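Local atomic coordinates of acetohydroxyacid synthase small subunit Related (Bacteroides thetaiotaomicron, PDB entry 2F06), a protein that is of unknown function but pairs two ACT domains, binds histidine, and is probably a regulatory protein that senses amino acids. Residues K7-K16 / E41-V52; T72-P80 / I125-L136. All blocks are in the same frame, centred on the assembly; numbering follows the deposited sequence.

Contact 1 (K7-K16 / E41-V52); sequences KQLSIFLENK and ENADFGILRGIV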
loop_
_atom_site.group_PDB
_atom_site.type_symbol
_atom_site.label_atom_id
_atom_site.label_comp_id
_atom_site.label_asym_id
_atom_site.label_seq_id
_atom_site.Cartn_x
_atom_site.Cartn_y
_atom_site.Cartn_z
ATOM N N LYS A 7 19.358 2.874 -9.827
ATOM C CA LYS A 7 19.046 1.903 -8.808
ATOM C C LYS A 7 18.331 2.632 -7.671
ATOM O O LYS A 7 18.837 3.621 -7.106
ATOM C CB LYS A 7 20.331 1.217 -8.325
ATOM C CG LYS A 7 21.014 0.335 -9.405
ATOM C CD LYS A 7 22.311 -0.268 -8.845
ATOM C CE LYS A 7 22.392 -1.777 -9.136
ATOM N NZ LYS A 7 23.796 -2.217 -9.271
ATOM N N GLN A 8 17.118 2.170 -7.384
ATOM C CA GLN A 8 16.413 2.602 -6.216
ATOM C C GLN A 8 16.461 1.515 -5.147
ATOM O O GLN A 8 16.223 0.340 -5.416
ATOM C CB GLN A 8 14.985 2.901 -6.585
ATOM C CG GLN A 8 14.103 3.264 -5.418
ATOM C CD GLN A 8 12.638 3.186 -5.815
ATOM O OE1 GLN A 8 12.030 2.108 -5.797
ATOM N NE2 GLN A 8 12.078 4.311 -6.189
ATOM N N LEU A 9 16.765 1.880 -3.924
ATOM C CA LEU A 9 16.640 0.910 -2.837
ATOM C C LEU A 9 15.200 0.870 -2.327
ATOM O O LEU A 9 14.554 1.903 -2.093
ATOM C CB LEU A 9 17.559 1.249 -1.661
ATOM C CG LEU A 9 19.078 1.295 -1.865
ATOM C CD1 LEU A 9 19.774 1.308 -0.540
ATOM C CD2 LEU A 9 19.577 0.121 -2.594
ATOM N N SER A 10 14.714 -0.344 -2.141
ATOM C CA SER A 10 13.499 -0.573 -1.402
ATOM C C SER A 10 13.824 -1.324 -0.142
ATOM O O SER A 10 14.232 -2.478 -0.222
ATOM C CB SER A 10 12.501 -1.373 -2.249
ATOM O OG SER A 10 11.967 -0.468 -3.209
ATOM N N ILE A 11 13.533 -0.702 0.997
ATOM C CA ILE A 11 13.899 -1.222 2.260
ATOM C C ILE A 11 12.665 -1.499 3.158
ATOM O O ILE A 11 11.856 -0.568 3.445
ATOM C CB ILE A 11 14.901 -0.286 2.974
ATOM C CG1 ILE A 11 16.071 0.104 2.083
ATOM C CG2 ILE A 11 15.437 -0.949 4.258
ATOM C CD1 ILE A 11 16.601 1.492 2.374
ATOM N N PHE A 12 12.558 -2.760 3.605
ATOM C CA PHE A 12 11.433 -3.234 4.432
ATOM C C PHE A 12 11.660 -2.777 5.878
ATOM O O PHE A 12 12.656 -3.119 6.481
ATOM C CB PHE A 12 11.283 -4.743 4.312
ATOM C CG PHE A 12 10.180 -5.369 5.205
ATOM C CD1 PHE A 12 8.810 -5.080 4.985
ATOM C CD2 PHE A 12 10.531 -6.281 6.229
ATOM C CE1 PHE A 12 7.802 -5.697 5.772
ATOM C CE2 PHE A 12 9.574 -6.896 7.025
ATOM C CZ PHE A 12 8.184 -6.596 6.796
ATOM N N LEU A 13 10.781 -1.903 6.375
ATOM C CA LEU A 13 10.931 -1.310 7.715
ATOM C C LEU A 13 9.884 -2.060 8.515
ATOM O O LEU A 13 8.653 -1.856 8.324
ATOM C CB LEU A 13 10.582 0.201 7.727
ATOM C CG LEU A 13 11.088 1.236 6.706
ATOM C CD1 LEU A 13 10.214 2.560 6.646
ATOM C CD2 LEU A 13 12.572 1.521 6.839
ATOM N N GLU A 14 10.338 -2.944 9.377
ATOM C CA GLU A 14 9.442 -3.668 10.254
ATOM C C GLU A 14 8.972 -2.804 11.451
ATOM O O GLU A 14 9.307 -1.638 11.518
ATOM C CB GLU A 14 10.133 -4.939 10.695
ATOM C CG GLU A 14 11.420 -4.737 11.367
ATOM C CD GLU A 14 11.547 -5.672 12.543
ATOM O OE1 GLU A 14 10.689 -5.577 13.454
ATOM O OE2 GLU A 14 12.510 -6.490 12.583
ATOM N N ASN A 15 8.156 -3.317 12.367
ATOM C CA ASN A 15 7.932 -2.537 13.637
ATOM C C ASN A 15 7.166 -1.186 13.298
ATOM O O ASN A 15 6.083 -1.273 12.717
ATOM C CB ASN A 15 9.309 -2.488 14.380
ATOM C CG ASN A 15 9.501 -1.323 15.330
ATOM O OD1 ASN A 15 10.455 -0.563 15.183
ATOM N ND2 ASN A 15 8.644 -1.216 16.343
ATOM N N LYS A 16 7.689 0.015 13.614
ATOM C CA LYS A 16 7.142 1.362 13.131
ATOM C C LYS A 16 7.859 2.595 13.757
ATOM O O LYS A 16 7.456 3.732 13.476
ATOM C CB LYS A 16 5.631 1.529 13.411
ATOM C CG LYS A 16 4.642 1.161 12.272
ATOM C CD LYS A 16 4.199 2.358 11.377
ATOM C CE LYS A 16 3.791 1.866 9.945
ATOM N NZ LYS A 16 3.170 2.875 9.021
ATOM N N GLU A 41 3.765 3.174 2.804
ATOM C CA GLU A 41 3.449 2.566 4.109
ATOM C C GLU A 41 2.118 1.814 4.176
ATOM O O GLU A 41 1.164 2.137 3.457
ATOM C CB GLU A 41 3.463 3.647 5.215
ATOM C CG GLU A 41 2.083 4.280 5.521
ATOM C CD GLU A 41 1.555 5.133 4.369
ATOM O OE1 GLU A 41 2.291 5.364 3.407
ATOM O OE2 GLU A 41 0.431 5.581 4.422
ATOM N N ASN A 42 2.033 0.848 5.079
ATOM C CA ASN A 42 0.742 0.358 5.457
ATOM C C ASN A 42 0.626 0.535 6.987
ATOM O O ASN A 42 1.543 1.086 7.633
ATOM C CB ASN A 42 0.580 -1.085 4.971
ATOM C CG ASN A 42 1.570 -2.044 5.648
ATOM O OD1 ASN A 42 1.674 -2.089 6.910
ATOM N ND2 ASN A 42 2.340 -2.803 4.815
ATOM N N ALA A 43 -0.477 0.056 7.556
ATOM C CA ALA A 43 -0.752 0.174 8.989
ATOM C C ALA A 43 0.362 -0.461 9.867
ATOM O O ALA A 43 0.506 -0.121 11.015
ATOM C CB ALA A 43 -2.085 -0.436 9.318
ATOM N N ASP A 44 1.125 -1.395 9.349
ATOM C CA ASP A 44 2.022 -2.064 10.290
ATOM C C ASP A 44 3.450 -1.667 9.982
ATOM O O ASP A 44 4.271 -1.487 10.906
ATOM C CB ASP A 44 1.918 -3.604 10.342
ATOM C CG ASP A 44 0.517 -4.120 10.455
ATOM O OD1 ASP A 44 -0.306 -3.604 11.250
ATOM O OD2 ASP A 44 0.246 -5.134 9.773
ATOM N N PHE A 45 3.795 -1.557 8.693
ATOM C CA PHE A 45 5.177 -1.445 8.266
ATOM C C PHE A 45 5.260 -0.423 7.162
ATOM O O PHE A 45 4.229 -0.097 6.562
ATOM C CB PHE A 45 5.687 -2.817 7.759
ATOM C CG PHE A 45 5.471 -3.961 8.746
ATOM C CD1 PHE A 45 6.387 -4.221 9.727
ATOM C CD2 PHE A 45 4.342 -4.753 8.683
ATOM C CE1 PHE A 45 6.179 -5.262 10.615
ATOM C CE2 PHE A 45 4.146 -5.784 9.528
ATOM C CZ PHE A 45 5.055 -6.033 10.523
ATOM N N GLY A 46 6.488 -0.007 6.857
ATOM C CA GLY A 46 6.711 0.763 5.651
ATOM C C GLY A 46 7.682 0.160 4.697
ATOM O O GLY A 46 8.446 -0.739 5.037
ATOM N N ILE A 47 7.634 0.645 3.488
ATOM C CA ILE A 47 8.759 0.424 2.666
ATOM C C ILE A 47 9.406 1.766 2.302
ATOM O O ILE A 47 8.763 2.623 1.612
ATOM C CB ILE A 47 8.422 -0.373 1.393
ATOM C CG1 ILE A 47 8.513 -1.902 1.668
ATOM C CG2 ILE A 47 9.529 -0.180 0.391
ATOM C CD1 ILE A 47 7.479 -2.500 2.587
ATOM N N LEU A 48 10.660 1.911 2.723
ATOM C CA LEU A 48 11.424 3.048 2.305
ATOM C C LEU A 48 11.944 2.844 0.890
ATOM O O LEU A 48 12.817 2.012 0.654
ATOM C CB LEU A 48 12.571 3.351 3.257
ATOM C CG LEU A 48 13.455 4.594 2.992
ATOM C CD1 LEU A 48 12.597 5.882 3.058
ATOM C CD2 LEU A 48 14.571 4.672 4.070
ATOM N N ARG A 49 11.441 3.660 -0.008
ATOM C CA ARG A 49 12.004 3.782 -1.328
ATOM C C ARG A 49 12.988 4.938 -1.350
ATOM O O ARG A 49 12.672 6.035 -0.879
ATOM C CB ARG A 49 10.887 4.083 -2.263
ATOM C CG ARG A 49 10.121 2.911 -2.576
ATOM C CD ARG A 49 8.908 3.326 -3.534
ATOM N NE ARG A 49 8.182 2.076 -3.799
ATOM C CZ ARG A 49 6.894 2.013 -4.075
ATOM N NH1 ARG A 49 6.144 3.152 -4.190
ATOM N NH2 ARG A 49 6.393 0.809 -4.264
ATOM N N GLY A 50 14.162 4.709 -1.910
ATOM C CA GLY A 50 15.277 5.556 -1.604
ATOM C C GLY A 50 16.195 5.695 -2.801
ATOM O O GLY A 50 16.609 4.704 -3.388
ATOM N N ILE A 51 16.496 6.940 -3.140
ATOM C CA ILE A 51 17.632 7.278 -4.021
ATOM C C ILE A 51 18.820 7.739 -3.167
ATOM O O ILE A 51 18.706 8.722 -2.440
ATOM C CB ILE A 51 17.251 8.329 -5.115
ATOM C CG1 ILE A 51 16.057 7.817 -5.922
ATOM C CG2 ILE A 51 18.479 8.624 -6.001
ATOM C CD1 ILE A 51 16.366 6.785 -6.992
ATOM N N VAL A 52 19.941 7.004 -3.214
ATOM C CA VAL A 52 21.110 7.353 -2.410
ATOM C C VAL A 52 22.357 7.675 -3.298
ATOM O O VAL A 52 22.322 7.423 -4.516
ATOM C CB VAL A 52 21.452 6.234 -1.388
ATOM C CG1 VAL A 52 20.209 5.971 -0.454
ATOM C CG2 VAL A 52 21.912 4.930 -2.103
HETATM O O HOH W 1 20.254 4.993 -5.292
HETATM O O HOH W 2 9.434 -0.513 -3.983
#

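Contact 2 (T72-P80 / I125-L136); sequences TDVVGISCP and IEVLKEKKVDLL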
loop_
_atom_site.group_PDB
_atom_site.type_symbol
_atom_site.label_atom_id
_atom_site.label_comp_id
_atom_site.label_asym_id
_atom_site.label_seq_id
_atom_site.Cartn_x
_atom_site.Cartn_y
_atom_site.Cartn_z
ATOM N N THR A 72 15.449 -1.664 -7.374
ATOM C CA THR A 72 14.494 -1.523 -8.498
ATOM C C THR A 72 15.078 -0.509 -9.464
ATOM O O THR A 72 15.742 0.420 -9.018
ATOM C CB THR A 72 13.131 -0.980 -7.970
ATOM O OG1 THR A 72 12.669 -1.850 -6.953
ATOM C CG2 THR A 72 12.002 -0.851 -9.102
ATOM N N ASP A 73 14.812 -0.681 -10.766
ATOM C CA ASP A 73 15.223 0.273 -11.809
ATOM C C ASP A 73 14.147 1.338 -11.778
ATOM O O ASP A 73 12.972 1.019 -11.728
ATOM C CB ASP A 73 15.230 -0.331 -13.223
ATOM C CG ASP A 73 16.140 -1.547 -13.381
ATOM O OD1 ASP A 73 17.189 -1.615 -12.696
ATOM O OD2 ASP A 73 15.764 -2.468 -14.211
ATOM N N VAL A 74 14.568 2.587 -11.780
ATOM C CA VAL A 74 13.735 3.764 -11.987
ATOM C C VAL A 74 14.546 4.735 -12.901
ATOM O O VAL A 74 15.755 4.516 -13.193
ATOM C CB VAL A 74 13.483 4.494 -10.620
ATOM C CG1 VAL A 74 12.669 3.562 -9.673
ATOM C CG2 VAL A 74 14.834 4.918 -9.967
ATOM N N VAL A 75 13.870 5.788 -13.354
ATOM C CA VAL A 75 14.500 6.823 -14.236
ATOM C C VAL A 75 14.135 8.185 -13.634
ATOM O O VAL A 75 13.015 8.384 -13.108
ATOM C CB VAL A 75 14.097 6.594 -15.757
ATOM C CG1 VAL A 75 12.591 6.703 -15.986
ATOM C CG2 VAL A 75 14.807 7.554 -16.729
ATOM N N GLY A 76 15.117 9.085 -13.599
ATOM C CA GLY A 76 14.943 10.445 -13.117
ATOM C C GLY A 76 14.783 11.395 -14.285
ATOM O O GLY A 76 15.429 11.223 -15.296
ATOM N N ILE A 77 13.874 12.369 -14.177
ATOM C CA ILE A 77 13.722 13.411 -15.175
ATOM C C ILE A 77 13.653 14.761 -14.466
ATOM O O ILE A 77 13.378 14.841 -13.251
ATOM C CB ILE A 77 12.452 13.277 -16.080
ATOM C CG1 ILE A 77 11.193 13.377 -15.279
ATOM C CG2 ILE A 77 12.392 11.972 -16.863
ATOM C CD1 ILE A 77 10.155 14.123 -16.032
ATOM N N SER A 78 13.912 15.802 -15.236
ATOM C CA SER A 78 13.811 17.146 -14.761
ATOM C C SER A 78 12.862 17.873 -15.701
ATOM O O SER A 78 12.897 17.658 -16.929
ATOM C CB SER A 78 15.205 17.797 -14.831
ATOM O OG SER A 78 15.145 19.144 -14.421
ATOM N N CYS A 79 11.985 18.696 -15.155
ATOM C CA CYS A 79 11.179 19.557 -16.025
ATOM C C CYS A 79 11.042 20.937 -15.413
ATOM O O CYS A 79 11.477 21.155 -14.310
ATOM C CB CYS A 79 9.798 18.947 -16.277
ATOM S SG CYS A 79 8.890 18.625 -14.776
ATOM N N PRO A 80 10.514 21.896 -16.160
ATOM C CA PRO A 80 10.277 23.195 -15.490
ATOM C C PRO A 80 9.336 23.158 -14.265
ATOM O O PRO A 80 8.403 22.334 -14.185
ATOM C CB PRO A 80 9.775 24.091 -16.645
ATOM C CG PRO A 80 10.481 23.507 -17.852
ATOM C CD PRO A 80 10.334 22.008 -17.628
ATOM N N ILE A 125 11.990 5.344 -21.777
ATOM C CA ILE A 125 13.176 6.132 -22.073
ATOM C C ILE A 125 13.169 6.585 -23.536
ATOM O O ILE A 125 13.562 7.711 -23.832
ATOM C CB ILE A 125 14.460 5.387 -21.748
ATOM C CG1 ILE A 125 14.654 5.315 -20.243
ATOM C CG2 ILE A 125 15.686 6.076 -22.352
ATOM C CD1 ILE A 125 15.819 4.421 -19.853
ATOM N N GLU A 126 12.676 5.728 -24.411
ATOM C CA GLU A 126 12.569 6.024 -25.837
ATOM C C GLU A 126 11.731 7.279 -26.069
ATOM O O GLU A 126 12.190 8.218 -26.702
ATOM C CB GLU A 126 11.921 4.824 -26.524
ATOM C CG GLU A 126 12.049 4.796 -28.006
ATOM C CD GLU A 126 11.695 3.433 -28.556
ATOM O OE1 GLU A 126 12.071 2.416 -27.902
ATOM O OE2 GLU A 126 11.041 3.382 -29.619
ATOM N N VAL A 127 10.507 7.285 -25.523
ATOM C CA VAL A 127 9.531 8.399 -25.667
ATOM C C VAL A 127 10.128 9.716 -25.144
ATOM O O VAL A 127 10.105 10.739 -25.823
ATOM C CB VAL A 127 8.129 8.057 -24.960
ATOM C CG1 VAL A 127 7.168 9.253 -24.911
ATOM C CG2 VAL A 127 7.452 6.874 -25.656
ATOM N N LEU A 128 10.716 9.655 -23.962
ATOM C CA LEU A 128 11.216 10.848 -23.288
ATOM C C LEU A 128 12.326 11.476 -24.110
ATOM O O LEU A 128 12.331 12.691 -24.269
ATOM C CB LEU A 128 11.724 10.502 -21.874
ATOM C CG LEU A 128 10.716 9.887 -20.898
ATOM C CD1 LEU A 128 11.387 9.564 -19.608
ATOM C CD2 LEU A 128 9.452 10.732 -20.634
ATOM N N LYS A 129 13.259 10.654 -24.613
ATOM C CA LYS A 129 14.382 11.141 -25.446
ATOM C C LYS A 129 13.820 11.782 -26.750
ATOM O O LYS A 129 14.200 12.905 -27.133
ATOM C CB LYS A 129 15.379 10.009 -25.810
ATOM C CG LYS A 129 16.272 9.425 -24.661
ATOM C CD LYS A 129 17.356 8.416 -25.196
ATOM C CE LYS A 129 18.745 9.056 -25.318
ATOM N NZ LYS A 129 19.669 8.522 -26.413
ATOM N N GLU A 130 12.905 11.047 -27.392
ATOM C CA GLU A 130 12.161 11.486 -28.577
ATOM C C GLU A 130 11.485 12.836 -28.352
ATOM O O GLU A 130 11.594 13.729 -29.177
ATOM C CB GLU A 130 11.103 10.435 -28.957
ATOM C CG GLU A 130 10.771 10.327 -30.449
ATOM C CD GLU A 130 9.661 11.287 -30.914
ATOM O OE1 GLU A 130 8.753 11.632 -30.109
ATOM O OE2 GLU A 130 9.695 11.680 -32.099
ATOM N N LYS A 131 10.794 12.991 -27.224
ATOM C CA LYS A 131 10.117 14.243 -26.933
ATOM C C LYS A 131 11.032 15.290 -26.244
ATOM O O LYS A 131 10.522 16.285 -25.678
ATOM C CB LYS A 131 8.871 13.963 -26.088
ATOM C CG LYS A 131 7.843 13.092 -26.743
ATOM C CD LYS A 131 7.366 13.744 -28.054
ATOM C CE LYS A 131 5.980 13.309 -28.415
ATOM N NZ LYS A 131 5.571 14.110 -29.580
ATOM N N LYS A 132 12.363 15.058 -26.284
ATOM C CA LYS A 132 13.306 16.040 -25.773
ATOM C C LYS A 132 13.052 16.424 -24.298
ATOM O O LYS A 132 13.261 17.577 -23.901
ATOM C CB LYS A 132 13.365 17.298 -26.691
ATOM C CG LYS A 132 13.799 17.075 -28.183
ATOM C CD LYS A 132 15.325 17.274 -28.434
ATOM C CE LYS A 132 15.933 18.386 -27.475
ATOM N NZ LYS A 132 17.003 19.241 -28.205
ATOM N N VAL A 133 12.578 15.461 -23.505
ATOM C CA VAL A 133 12.477 15.600 -22.034
ATOM C C VAL A 133 13.883 15.528 -21.370
ATOM O O VAL A 133 14.666 14.694 -21.763
ATOM C CB VAL A 133 11.514 14.508 -21.431
ATOM C CG1 VAL A 133 11.508 14.539 -19.921
ATOM C CG2 VAL A 133 10.092 14.667 -21.957
ATOM N N ASP A 134 14.234 16.407 -20.410
ATOM C CA ASP A 134 15.509 16.289 -19.716
ATOM C C ASP A 134 15.488 15.002 -18.889
ATOM O O ASP A 134 14.776 14.913 -17.926
ATOM C CB ASP A 134 15.740 17.486 -18.786
ATOM C CG ASP A 134 15.784 18.810 -19.520
ATOM O OD1 ASP A 134 16.146 18.847 -20.722
ATOM O OD2 ASP A 134 15.468 19.823 -18.867
ATOM N N LEU A 135 16.241 13.990 -19.298
ATOM C CA LEU A 135 16.359 12.799 -18.480
ATOM C C LEU A 135 17.530 13.097 -17.597
ATOM O O LEU A 135 18.437 13.873 -17.991
ATOM C CB LEU A 135 16.622 11.553 -19.331
ATOM C CG LEU A 135 15.376 10.890 -19.936
ATOM C CD1 LEU A 135 15.627 10.236 -21.315
ATOM C CD2 LEU A 135 14.888 9.883 -18.927
ATOM N N LEU A 136 17.560 12.470 -16.433
ATOM C CA LEU A 136 18.783 12.531 -15.572
ATOM C C LEU A 136 19.624 11.251 -15.740
ATOM O O LEU A 136 19.075 10.133 -15.764
ATOM C CB LEU A 136 18.388 12.744 -14.135
ATOM C CG LEU A 136 17.583 14.008 -13.768
ATOM C CD1 LEU A 136 17.212 13.957 -12.271
ATOM C CD2 LEU A 136 18.314 15.319 -14.016
HETATM O O HOH W 3 12.094 18.383 -19.393
HETATM O O HOH W 4 14.602 21.198 -16.746
#

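Contact 1 (K7-K16 / E41-V52)
Leu13 fills the hollow left by Gly46 across an antiparallel strand pair. Gly46 has no CB; Leu13 CD1 takes the space a CB would need and lies 4.0 Å from Gly46 C. The same leucine sets CD2 against Leu48 CB at 4.0 Å, so Leu48 is the bump beside the hollow. Ile11 runs alongside Leu48 in the same direction, with Ile11 CD1 and Leu48 CD2 4.1 Å apart. Leu48 thus touches both Ile11 and Leu13, while Leu9, farther along the same face, lies loosely beside Val52. Paired backbone bonds run beneath, among them Ile11 N to Leu48 O at 2.8 Å.

The opposite face carries Ser10, Phe12, Ile47 and Arg49. With chi1 at 177°, Phe12 swings its ring away from its own N, and the ring edge at Phe12 CD1 meets Ile47 CD1, which lies near the ring plane, at 3.8 Å. Farther along, Phe12 CZ lies over one face of Phe45, whose modelled conformer is one of two. Ser10 and Arg49 share a water that accepts from Arg49 NE and also bonds Ser10 OG. At the loop end, Lys16 bends at chi2 (-94°) and reaches over Asp44 O, giving NZ to Asn42 O at 2.8 Å; NZ also forms a salt bridge with Glu101 of a third subunit. Asn42 OD1 holds the turn, accepting from Asp44 N in an Asx turn and from Phe45 N, which extends it to an Asx motif.

The pair forms the middle of the N-terminal ACT sheet, with strand 69-80 beyond 7-13 and strand 34-41 beyond 46-52. Helix 55-64 covers the Leu9 and Ile11 face through Ala58 and Leu62. On the other face Phe12 meets Phe12 of a second subunit, and Ile47 packs on its Phe45.

Contact 2 (T72-P80 / I125-L136)
Gly76 and Ser78 dock the short strand 134-136 antiparallel, at 139° between strand directions, through two nearly straight bonds: Leu136 N to Gly76 O at 2.7 Å and Ser78 N to Asp134 O at 3.0 Å. Between them Ile77 drives CG2 into a socket of three side chains. Ile77 CG2 meets Leu128 CD1 from the helix at 3.8 Å and Leu135 CD2 at 3.9 Å, with Val133 CG1 closing the third side. A chi1 of 63° wedges Ile77 CG1 between the backbone N and the carbonyl carbon and leaves CG2 opposite the carbonyl carbon, aimed at this socket. Leu135 also meets Val75, modelled too close to trust in detail. On the other face, Leu136 rests CB and CG over Gly76 O and puts CD2 4.1 Å from Ser78 CB. With an alanine here the backbone bond could stay, but a gap would probably open over Gly76 and Ser78 where the leucine methyls had lain. The helix stops in a Schellman motif at Lys132, which turns the chain back to the sheet. Strand 111-118 flanks 72-80 on its other edge, bonding Ile77 through Val114, while Leu128 packs between the sheet and Val89 and Leu93 of helix 85-95.

How the contacts relate
Running from the N terminus, contact 1 closes a loop containing helix 19-29 and strand 34-41, and joins the first and third strands of the N-terminal ACT domain. Helix 55-64 follows, and the chain enters strand 69-80. Contact 2 then closes a second, longer loop, through helix 85-95, the hairpin 100-118 and into helix 121-130, joining the first and last strands of the C-terminal ACT domain. The loops are in series, neither nested nor crossing, with contact centres about 25 Å apart. Strand 69-80 serves both: Gln8 N lies 2.8 Å from Thr72 O, a probable hydrogen bond, while the far end of strand 69-80 reaches the histidine pocket at Pro80.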